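Local atomic coordinates of fructosyl amine:oxygen oxidoreductase (Neosartorya fumigata, PDB entry 4WCT), a protein that probably catalyses the FAD-dependent oxidative deglycation of fructosyl amines (Amadori products), with molecular oxygen as the electron acceptor. Residues A[359-371]-A[382-396]. Residues are numbered along the deposited sequence; the frame is centred on the assembly and turned at random. Where two conformers were deposited one is given.
With FAD (flavin-adenine dinucleotide), chain C.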
ATOM      1  N   TRP A 359       3.859  -2.075  -6.958  1.00  7.34           N
ATOM      2  CA  TRP A 359       2.893  -1.201  -7.580  1.00  7.55           C
ATOM      3  C   TRP A 359       1.709  -0.923  -6.675  1.00  8.28           C
ATOM      4  O   TRP A 359       1.112  -1.856  -6.113  1.00  9.74           O
ATOM      5  CB  TRP A 359       2.365  -1.836  -8.872  1.00  7.91           C
ATOM      6  CG  TRP A 359       3.427  -1.860  -9.945  1.00  8.85           C
ATOM      7  CD1 TRP A 359       4.345  -2.842 -10.187  1.00  9.33           C
ATOM      8  CD2 TRP A 359       3.654  -0.844 -10.934  1.00  7.78           C
ATOM      9  NE1 TRP A 359       5.117  -2.508 -11.258  1.00  8.96           N
ATOM     10  CE2 TRP A 359       4.706  -1.305 -11.768  1.00  7.79           C
ATOM     11  CE3 TRP A 359       3.015   0.340 -11.253  1.00  8.19           C
ATOM     12  CZ2 TRP A 359       5.187  -0.561 -12.854  1.00  9.03           C
ATOM     13  CZ3 TRP A 359       3.500   1.087 -12.328  1.00  7.96           C
ATOM     14  CH2 TRP A 359       4.582   0.646 -13.098  1.00  9.03           C
ATOM     15  N   ASP A 360       1.297   0.330  -6.664  1.00  7.15           N
ATOM     16  CA  ASP A 360      -0.002   0.728  -6.091  1.00  8.29           C
ATOM     17  C   ASP A 360      -0.699   1.614  -7.125  1.00  9.81           C
ATOM     18  O   ASP A 360      -0.215   1.764  -8.259  1.00  8.31           O
ATOM     19  CB  ASP A 360       0.226   1.500  -4.810  1.00  8.83           C
ATOM     20  CG  ASP A 360      -0.961   1.437  -3.821  1.00 10.87           C
ATOM     21  OD1 ASP A 360      -2.102   1.035  -4.186  1.00  9.47           O
ATOM     22  OD2 ASP A 360      -0.800   1.999  -2.685  1.00 10.21           O
ATOM     23  N   ALA A 361      -1.843   2.170  -6.749  1.00  8.19           N
ATOM     24  CA  ALA A 361      -2.457   3.203  -7.577  1.00  8.96           C
ATOM     25  C   ALA A 361      -2.941   4.385  -6.755  1.00  8.64           C
ATOM     26  O   ALA A 361      -3.562   4.206  -5.699  1.00  9.74           O
ATOM     27  CB  ALA A 361      -3.596   2.600  -8.410  1.00  9.19           C
ATOM     28  N   ASP A 362      -2.609   5.590  -7.234  1.00  7.21           N
ATOM     29  CA  ASP A 362      -2.974   6.842  -6.613  1.00  7.78           C
ATOM     30  C   ASP A 362      -4.259   7.394  -7.243  1.00  8.73           C
ATOM     31  O   ASP A 362      -4.397   7.443  -8.476  1.00  8.82           O
ATOM     32  CB  ASP A 362      -1.889   7.894  -6.798  1.00  8.36           C
ATOM     33  CG  ASP A 362      -0.652   7.634  -5.976  1.00 10.07           C
ATOM     34  OD1 ASP A 362      -0.761   7.217  -4.791  1.00  8.88           O
ATOM     35  OD2 ASP A 362       0.436   7.944  -6.512  1.00 11.26           O
ATOM     36  N   THR A 363      -5.179   7.803  -6.380  1.00  8.29           N
ATOM     37  CA  THR A 363      -6.293   8.661  -6.780  1.00  8.66           C
ATOM     38  C   THR A 363      -5.793  10.107  -6.884  1.00 10.07           C
ATOM     39  O   THR A 363      -4.694  10.433  -6.427  1.00  8.45           O
ATOM     40  CB  THR A 363      -7.400   8.545  -5.752  1.00 10.32           C
ATOM     41  OG1 THR A 363      -6.883   8.936  -4.480  1.00  9.60           O
ATOM     42  CG2 THR A 363      -7.941   7.100  -5.731  1.00  9.49           C
ATOM     43  N   PRO A 364      -6.609  11.011  -7.457  1.00 10.81           N
ATOM     44  CA  PRO A 364      -6.150  12.377  -7.573  1.00 10.77           C
ATOM     45  C   PRO A 364      -5.835  13.081  -6.248  1.00 10.68           C
ATOM     46  O   PRO A 364      -4.968  13.947  -6.213  1.00 12.35           O
ATOM     47  CB  PRO A 364      -7.323  13.067  -8.290  1.00  9.84           C
ATOM     48  CG  PRO A 364      -7.913  11.992  -9.105  1.00 11.52           C
ATOM     49  CD  PRO A 364      -7.864  10.781  -8.198  1.00 10.54           C
ATOM     50  N   ASP A 365      -6.537  12.728  -5.171  1.00  9.74           N
ATOM     51  CA  ASP A 365      -6.281  13.295  -3.864  1.00  9.65           C
ATOM     52  C   ASP A 365      -5.653  12.343  -2.849  1.00  9.70           C
ATOM     53  O   ASP A 365      -5.459  12.718  -1.669  1.00 10.33           O
ATOM     54  CB  ASP A 365      -7.571  13.879  -3.319  1.00 11.46           C
ATOM     55  CG  ASP A 365      -8.669  12.848  -3.100  1.00 13.31           C
ATOM     56  OD1 ASP A 365      -8.439  11.634  -3.369  1.00 11.45           O
ATOM     57  OD2 ASP A 365      -9.782  13.306  -2.698  1.00 17.11           O
ATOM     58  N   ARG A 366      -5.334  11.148  -3.331  1.00  9.92           N
ATOM     59  CA  ARG A 366      -4.754  10.068  -2.558  1.00  9.04           C
ATOM     60  C   ARG A 366      -5.630   9.629  -1.386  1.00  9.76           C
ATOM     61  O   ARG A 366      -5.148   8.951  -0.473  1.00 11.59           O
ATOM     62  CB  ARG A 366      -3.322  10.413  -2.134  1.00 10.13           C
ATOM     63  CG  ARG A 366      -2.370  10.394  -3.325  1.00 10.22           C
ATOM     64  CD  ARG A 366      -0.923  10.626  -2.942  1.00 11.04           C
ATOM     65  NE  ARG A 366      -0.449   9.627  -2.013  1.00 11.12           N
ATOM     66  CZ  ARG A 366       0.559   9.817  -1.165  1.00 12.52           C
ATOM     67  NH1 ARG A 366       1.281  10.929  -1.209  1.00 11.53           N
ATOM     68  NH2 ARG A 366       0.910   8.845  -0.331  1.00 11.32           N
ATOM     69  N   ALA A 367      -6.941   9.880  -1.478  1.00  8.47           N
ATOM     70  CA  ALA A 367      -7.926   9.142  -0.688  1.00  9.10           C
ATOM     71  C   ALA A 367      -8.358   7.894  -1.428  1.00  8.79           C
ATOM     72  O   ALA A 367      -8.166   7.778  -2.642  1.00  8.82           O
ATOM     73  CB  ALA A 367      -9.120  10.038  -0.308  1.00 10.50           C
ATOM     74  N   PHE A 368      -8.807   6.896  -0.669  1.00  8.16           N
ATOM     75  CA  PHE A 368      -9.251   5.654  -1.271  1.00  8.47           C
ATOM     76  C   PHE A 368     -10.461   5.847  -2.176  1.00  8.85           C
ATOM     77  O   PHE A 368     -11.080   6.901  -2.221  1.00  9.15           O
ATOM     78  CB  PHE A 368      -9.578   4.625  -0.204  1.00  8.51           C
ATOM     79  CG  PHE A 368      -8.481   4.450   0.854  1.00  8.38           C
ATOM     80  CD1 PHE A 368      -7.121   4.474   0.495  1.00  8.22           C
ATOM     81  CD2 PHE A 368      -8.824   4.166   2.168  1.00 10.94           C
ATOM     82  CE1 PHE A 368      -6.143   4.311   1.456  1.00  9.77           C
ATOM     83  CE2 PHE A 368      -7.831   4.041   3.144  1.00 10.45           C
ATOM     84  CZ  PHE A 368      -6.495   4.120   2.777  1.00  9.29           C
ATOM     85  N   LEU A 369     -10.736   4.828  -2.950  1.00  9.43           N
ATOM     86  CA  LEU A 369     -11.903   4.833  -3.847  1.00  9.16           C
ATOM     87  C   LEU A 369     -12.686   3.553  -3.592  1.00  8.55           C
ATOM     88  O   LEU A 369     -12.302   2.457  -4.020  1.00  9.84           O
ATOM     89  CB  LEU A 369     -11.458   4.967  -5.293  1.00  8.88           C
ATOM     90  CG  LEU A 369     -12.517   4.759  -6.394  1.00 10.59           C
ATOM     91  CD1 LEU A 369     -13.733   5.637  -6.162  1.00 11.23           C
ATOM     92  CD2 LEU A 369     -11.910   4.971  -7.774  1.00 12.30           C
ATOM     93  N   ILE A 370     -13.724   3.687  -2.768  1.00  8.51           N
ATOM     94  CA  ILE A 370     -14.498   2.532  -2.344  1.00  9.11           C
ATOM     95  C   ILE A 370     -15.959   2.926  -2.482  1.00 10.47           C
ATOM     96  O   ILE A 370     -16.440   3.766  -1.719  1.00 11.41           O
ATOM     97  CB  ILE A 370     -14.225   2.150  -0.881  1.00 10.79           C
ATOM     98  CG1 ILE A 370     -12.769   1.768  -0.672  1.00 11.89           C
ATOM     99  CG2 ILE A 370     -15.105   0.990  -0.458  1.00 10.35           C
ATOM    100  CD1 ILE A 370     -12.416   1.690   0.789  1.00 10.56           C
ATOM    101  N   ASP A 371     -16.621   2.395  -3.509  1.00 10.07           N
ATOM    102  CA  ASP A 371     -17.998   2.806  -3.809  1.00 11.03           C
ATOM    103  C   ASP A 371     -18.631   1.837  -4.782  1.00 14.13           C
ATOM    104  O   ASP A 371     -17.953   1.183  -5.547  1.00 12.38           O
ATOM    105  CB  ASP A 371     -17.992   4.204  -4.426  1.00 10.44           C
ATOM    106  CG  ASP A 371     -19.328   4.933  -4.285  1.00 13.58           C
ATOM    107  OD1 ASP A 371     -20.294   4.388  -3.672  1.00 13.60           O
ATOM    108  OD2 ASP A 371     -19.373   6.094  -4.734  1.00 12.92           O
ATOM    109  N   ALA A 382     -13.008  -1.193  -4.940  1.00  8.77           N
ATOM    110  CA  ALA A 382     -12.258  -0.972  -3.708  1.00  9.22           C
ATOM    111  C   ALA A 382     -10.778  -0.929  -4.073  1.00  9.55           C
ATOM    112  O   ALA A 382     -10.093  -1.946  -4.125  1.00  8.39           O
ATOM    113  CB  ALA A 382     -12.557  -2.063  -2.678  1.00 10.80           C
ATOM    114  N   VAL A 383     -10.371   0.276  -4.453  1.00  8.47           N
ATOM    115  CA  VAL A 383      -9.098   0.533  -5.107  1.00  8.76           C
ATOM    116  C   VAL A 383      -8.527   1.854  -4.595  1.00  8.69           C
ATOM    117  O   VAL A 383      -9.114   2.535  -3.731  1.00  9.01           O
ATOM    118  CB  VAL A 383      -9.260   0.566  -6.641  1.00  8.88           C
ATOM    119  CG1 VAL A 383      -9.721  -0.790  -7.178  1.00  9.53           C
ATOM    120  CG2 VAL A 383     -10.202   1.659  -7.075  1.00  8.37           C
ATOM    121  N   GLY A 384      -7.330   2.187  -5.064  1.00  9.20           N
ATOM    122  CA  GLY A 384      -6.775   3.508  -4.810  1.00  9.27           C
ATOM    123  C   GLY A 384      -6.078   3.577  -3.454  1.00  9.23           C
ATOM    124  O   GLY A 384      -6.123   4.599  -2.761  1.00  8.51           O
ATOM    125  N   GLY A 385      -5.354   2.521  -3.107  1.00  8.29           N
ATOM    126  CA  GLY A 385      -4.545   2.526  -1.878  1.00  9.02           C
ATOM    127  C   GLY A 385      -3.636   3.731  -1.695  1.00  9.75           C
ATOM    128  O   GLY A 385      -3.394   4.158  -0.577  1.00  9.23           O
ATOM    129  N   SER A 386      -3.144   4.286  -2.798  1.00  9.17           N
ATOM    130  CA  SER A 386      -2.521   5.622  -2.780  1.00  8.19           C
ATOM    131  C   SER A 386      -1.332   5.686  -1.798  1.00 10.14           C
ATOM    132  O   SER A 386      -1.041   6.746  -1.250  1.00 10.31           O
ATOM    133  CB  SER A 386      -3.546   6.694  -2.437  1.00  8.74           C
ATOM    134  OG  SER A 386      -4.533   6.813  -3.446  1.00  8.48           O
ATOM    135  N   GLY A 387      -0.674   4.552  -1.604  1.00  8.02           N
ATOM    136  CA  GLY A 387       0.529   4.468  -0.805  1.00  8.61           C
ATOM    137  C   GLY A 387       0.293   4.275   0.672  1.00  8.55           C
ATOM    138  O   GLY A 387       1.244   4.300   1.448  1.00  9.32           O
ATOM    139  N   ASN A 388      -0.957   4.117   1.094  1.00  7.88           N
ATOM    140  CA  ASN A 388      -1.206   3.879   2.535  0.50  9.97           C
ATOM    141  C   ASN A 388      -2.356   2.912   2.766  1.00  8.70           C
ATOM    142  O   ASN A 388      -3.030   2.917   3.815  1.00  9.25           O
ATOM    143  CB  ASN A 388      -1.432   5.176   3.312  0.50 11.85           C
ATOM    144  CG  ASN A 388      -2.309   6.153   2.578  0.50 15.19           C
ATOM    145  OD1 ASN A 388      -3.419   5.820   2.169  0.50 20.41           O
ATOM    146  ND2 ASN A 388      -1.840   7.399   2.462  0.50 15.01           N
ATOM    147  N   GLY A 389      -2.436   1.947   1.883  1.00  7.13           N
ATOM    148  CA  GLY A 389      -3.428   0.894   1.989  1.00  7.21           C
ATOM    149  C   GLY A 389      -3.079  -0.286   2.885  1.00  6.93           C
ATOM    150  O   GLY A 389      -3.968  -1.068   3.206  1.00  8.02           O
ATOM    151  N   ALA A 390      -1.796  -0.581   3.051  1.00  7.60           N
ATOM    152  CA  ALA A 390      -1.397  -1.821   3.699  1.00  8.40           C
ATOM    153  C   ALA A 390      -1.714  -1.801   5.192  1.00  7.54           C
ATOM    154  O   ALA A 390      -2.205  -2.803   5.761  1.00  8.38           O
ATOM    155  CB  ALA A 390       0.089  -2.121   3.479  1.00  8.71           C
ATOM    156  N   MET A 391      -1.524  -0.655   5.824  1.00  7.57           N
ATOM    157  CA  MET A 391      -1.837  -0.511   7.239  1.00  6.81           C
ATOM    158  C   MET A 391      -3.332  -0.635   7.537  1.00  9.19           C
ATOM    159  O   MET A 391      -3.721  -0.889   8.692  1.00  9.21           O
ATOM    160  CB  MET A 391      -1.287   0.796   7.808  1.00  7.46           C
ATOM    161  CG  MET A 391      -2.047   2.013   7.353  1.00  9.09           C
ATOM    162  SD  MET A 391      -1.420   3.583   7.986  1.00 10.93           S
ATOM    163  CE  MET A 391       0.024   3.822   6.969  1.00 11.31           C
ATOM    164  N   GLN A 392      -4.158  -0.553   6.503  1.00  8.18           N
ATOM    165  CA  GLN A 392      -5.598  -0.686   6.632  1.00  9.13           C
ATOM    166  C   GLN A 392      -6.057  -2.161   6.644  1.00  8.53           C
ATOM    167  O   GLN A 392      -7.249  -2.410   6.816  1.00  9.35           O
ATOM    168  CB  GLN A 392      -6.317  -0.009   5.442  1.00  9.09           C
ATOM    169  CG  GLN A 392      -5.810   1.393   5.061  1.00  9.30           C
ATOM    170  CD  GLN A 392      -5.859   2.398   6.204  1.00 10.72           C
ATOM    171  OE1 GLN A 392      -6.662   2.265   7.141  1.00  9.98           O
ATOM    172  NE2 GLN A 392      -5.000   3.427   6.125  1.00  9.22           N
ATOM    173  N   MET A 393      -5.135  -3.106   6.476  1.00  8.26           N
ATOM    174  CA  MET A 393      -5.487  -4.508   6.225  1.00  7.79           C
ATOM    175  C   MET A 393      -6.546  -5.088   7.163  1.00  8.18           C
ATOM    176  O   MET A 393      -7.423  -5.807   6.704  1.00  9.26           O
ATOM    177  CB  MET A 393      -4.262  -5.410   6.232  1.00  9.00           C
ATOM    178  CG  MET A 393      -4.520  -6.767   5.598  1.00  9.34           C
ATOM    179  SD  MET A 393      -3.166  -7.933   5.847  1.00 11.02           S
ATOM    180  CE  MET A 393      -1.874  -7.090   4.949  1.00 12.11           C
ATOM    181  N   PRO A 394      -6.428  -4.845   8.492  1.00  8.91           N
ATOM    182  CA  PRO A 394      -7.343  -5.567   9.395  1.00  9.20           C
ATOM    183  C   PRO A 394      -8.810  -5.143   9.209  1.00 10.02           C
ATOM    184  O   PRO A 394      -9.704  -5.961   9.442  1.00  9.62           O
ATOM    185  CB  PRO A 394      -6.870  -5.156  10.786  1.00  9.65           C
ATOM    186  CG  PRO A 394      -5.461  -4.695  10.604  1.00 10.27           C
ATOM    187  CD  PRO A 394      -5.454  -4.040   9.241  1.00  8.98           C
ATOM    188  N   THR A 395      -9.047  -3.903   8.797  1.00  8.84           N
ATOM    189  CA  THR A 395     -10.360  -3.277   8.873  1.00  8.85           C
ATOM    190  C   THR A 395     -10.901  -2.856   7.519  1.00  9.43           C
ATOM    191  O   THR A 395     -12.076  -2.588   7.391  1.00  8.86           O
ATOM    192  CB  THR A 395     -10.317  -2.033   9.802  1.00  9.10           C
ATOM    193  OG1 THR A 395      -9.074  -1.314   9.586  1.00  9.70           O
ATOM    194  CG2 THR A 395     -10.400  -2.470  11.233  1.00 10.24           C
ATOM    195  N   ILE A 396     -10.041  -2.803   6.501  1.00  8.18           N
ATOM    196  CA  ILE A 396     -10.502  -2.279   5.211  1.00  9.80           C
ATOM    197  C   ILE A 396     -11.620  -3.149   4.601  1.00  9.27           C
ATOM    198  O   ILE A 396     -12.600  -2.627   4.052  1.00  8.21           O
ATOM    199  CB  ILE A 396      -9.332  -2.087   4.228  1.00  9.81           C
ATOM    200  CG1 ILE A 396      -9.767  -1.164   3.071  1.00  9.67           C
ATOM    201  CG2 ILE A 396      -8.836  -3.431   3.753  1.00  9.88           C
ATOM    202  CD1 ILE A 396      -9.835   0.294   3.435  1.00 10.18           C
TER
HETATM  203  PA  FAD C 500      -2.452  -5.453  -3.688  1.00  7.84           P
HETATM  204  O1A FAD C 500      -2.053  -5.776  -2.277  1.00  7.95           O
HETATM  205  O2A FAD C 500      -1.418  -5.112  -4.714  1.00  8.24           O
HETATM  206  O5B FAD C 500      -3.303  -6.675  -4.190  1.00  7.42           O
HETATM  207  C5B FAD C 500      -3.834  -6.675  -5.523  1.00  8.02           C
HETATM  208  C4B FAD C 500      -4.116  -8.122  -5.911  1.00  8.76           C
HETATM  209  O4B FAD C 500      -4.864  -8.142  -7.170  1.00  9.41           O
HETATM  210  C3B FAD C 500      -2.866  -8.971  -6.121  1.00  8.36           C
HETATM  211  O3B FAD C 500      -2.871 -10.156  -5.308  1.00  9.11           O
HETATM  212  C2B FAD C 500      -2.909  -9.318  -7.612  1.00  8.78           C
HETATM  213  O2B FAD C 500      -2.292 -10.552  -7.972  1.00  9.25           O
HETATM  214  C1B FAD C 500      -4.408  -9.248  -7.909  1.00  8.19           C
HETATM  215  N9A FAD C 500      -4.675  -9.014  -9.346  1.00  9.37           N
HETATM  216  C8A FAD C 500      -3.976  -8.247 -10.201  1.00  9.84           C
HETATM  217  N7A FAD C 500      -4.492  -8.336 -11.449  1.00  9.02           N
HETATM  218  C5A FAD C 500      -5.598  -9.117 -11.341  1.00  8.42           C
HETATM  219  C6A FAD C 500      -6.563  -9.666 -12.285  1.00  8.17           C
HETATM  220  N6A FAD C 500      -6.507  -9.342 -13.589  1.00  8.62           N
HETATM  221  N1A FAD C 500      -7.483 -10.523 -11.794  1.00  8.53           N
HETATM  222  C2A FAD C 500      -7.581 -10.849 -10.498  1.00  9.08           C
HETATM  223  N3A FAD C 500      -6.697 -10.411  -9.586  1.00  8.95           N
HETATM  224  C4A FAD C 500      -5.710  -9.565  -9.970  1.00  8.52           C
HETATM  225  N1  FAD C 500       1.036   1.176   2.657  1.00  8.32           N
HETATM  226  C2  FAD C 500       1.048   1.395   4.019  1.00  8.89           C
HETATM  227  O2  FAD C 500      -0.036   1.418   4.597  1.00  8.36           O
HETATM  228  N3  FAD C 500       2.191   1.463   4.706  1.00  7.47           N
HETATM  229  C4  FAD C 500       3.394   1.469   4.093  1.00  7.08           C
HETATM  230  O4  FAD C 500       4.497   1.547   4.700  1.00  8.88           O
HETATM  231  C4X FAD C 500       3.456   1.270   2.656  1.00  7.48           C
HETATM  232  N5  FAD C 500       4.648   1.245   2.003  1.00  9.19           N
HETATM  233  C5X FAD C 500       4.670   0.811   0.706  1.00  9.76           C
HETATM  234  C6  FAD C 500       5.874   0.543   0.062  1.00  8.71           C
HETATM  235  C7  FAD C 500       5.882   0.207  -1.279  1.00  8.32           C
HETATM  236  C7M FAD C 500       7.175  -0.144  -1.924  1.00  8.65           C
HETATM  237  C8  FAD C 500       4.608   0.070  -1.995  1.00  9.90           C
HETATM  238  C8M FAD C 500       4.545  -0.333  -3.423  1.00  9.29           C
HETATM  239  C9  FAD C 500       3.410   0.229  -1.344  1.00  8.56           C
HETATM  240  C9A FAD C 500       3.391   0.649  -0.030  1.00  9.08           C
HETATM  241  N10 FAD C 500       2.176   0.906   0.611  1.00  7.40           N
HETATM  242  C10 FAD C 500       2.189   1.124   1.989  1.00  7.50           C
HETATM  243  C1' FAD C 500       0.869   0.852  -0.028  1.00  7.28           C
HETATM  244  C2' FAD C 500       0.175  -0.490   0.150  1.00  6.77           C
HETATM  245  O2' FAD C 500       1.127  -1.495  -0.167  1.00  7.83           O
HETATM  246  C3' FAD C 500      -1.024  -0.549  -0.806  1.00  6.94           C
HETATM  247  O3' FAD C 500      -1.793   0.659  -0.702  1.00  7.61           O
HETATM  248  C4' FAD C 500      -1.911  -1.767  -0.530  1.00  7.18           C
HETATM  249  O4' FAD C 500      -1.092  -2.919  -0.338  1.00  8.43           O
HETATM  250  C5' FAD C 500      -2.801  -1.980  -1.747  1.00  7.16           C
HETATM  251  O5' FAD C 500      -3.669  -3.084  -1.487  1.00  7.03           O
HETATM  252  P   FAD C 500      -4.560  -3.685  -2.681  1.00  7.80           P
HETATM  253  O1P FAD C 500      -5.329  -4.862  -2.125  1.00  8.31           O
HETATM  254  O2P FAD C 500      -5.278  -2.521  -3.321  1.00  7.92           O
HETATM  255  O3P FAD C 500      -3.460  -4.222  -3.719  1.00  6.52           O
HETATM  256  O   HOH W   1      -4.612  -0.090  -4.379  1.00 12.37           O
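R366 reaches S386 side-on: NE and NH2 both bond to S386 O, each at 3.0 Å, with that oxygen in the guanidinium plane. A bend at chi3 (59°) turns the group onto this carbonyl, while its NH1 goes to the backbone of Q432. The S386 hydroxyl points well away from that carbonyl, giving its proton to G384 O and accepting from T363 N through a nearly straight bond (N-H...O 168°). On the cofactor side of the turn, D360 OD2 receives G387 N at 2.8 Å from above the carboxylate plane and also takes the O3' hydroxyl of FAD at 2.6 Å. D360 OD1 reaches the FAD phosphate oxygen O2P through a water that G385 N also holds. One carboxylate thus ties the type I' turn G385-N388 to the cofactor. The F368 ring turns its edge to G384 O and G385 O, CD1 lying 3.4 Å from the former; Q392 crosses it with CG 3.6 Å from CZ, the amide plane 64° from the ring. Beyond F368, L369 and V383 form an antiparallel hydrogen-bonded pair, their side chains alongside each other. That hairpin, 369-372 with 379-383, edges the six-stranded mixed sheet, I370 and A382 packing on helix 393-404, while strand 352-362 pairs with 253-263 in the second sheet.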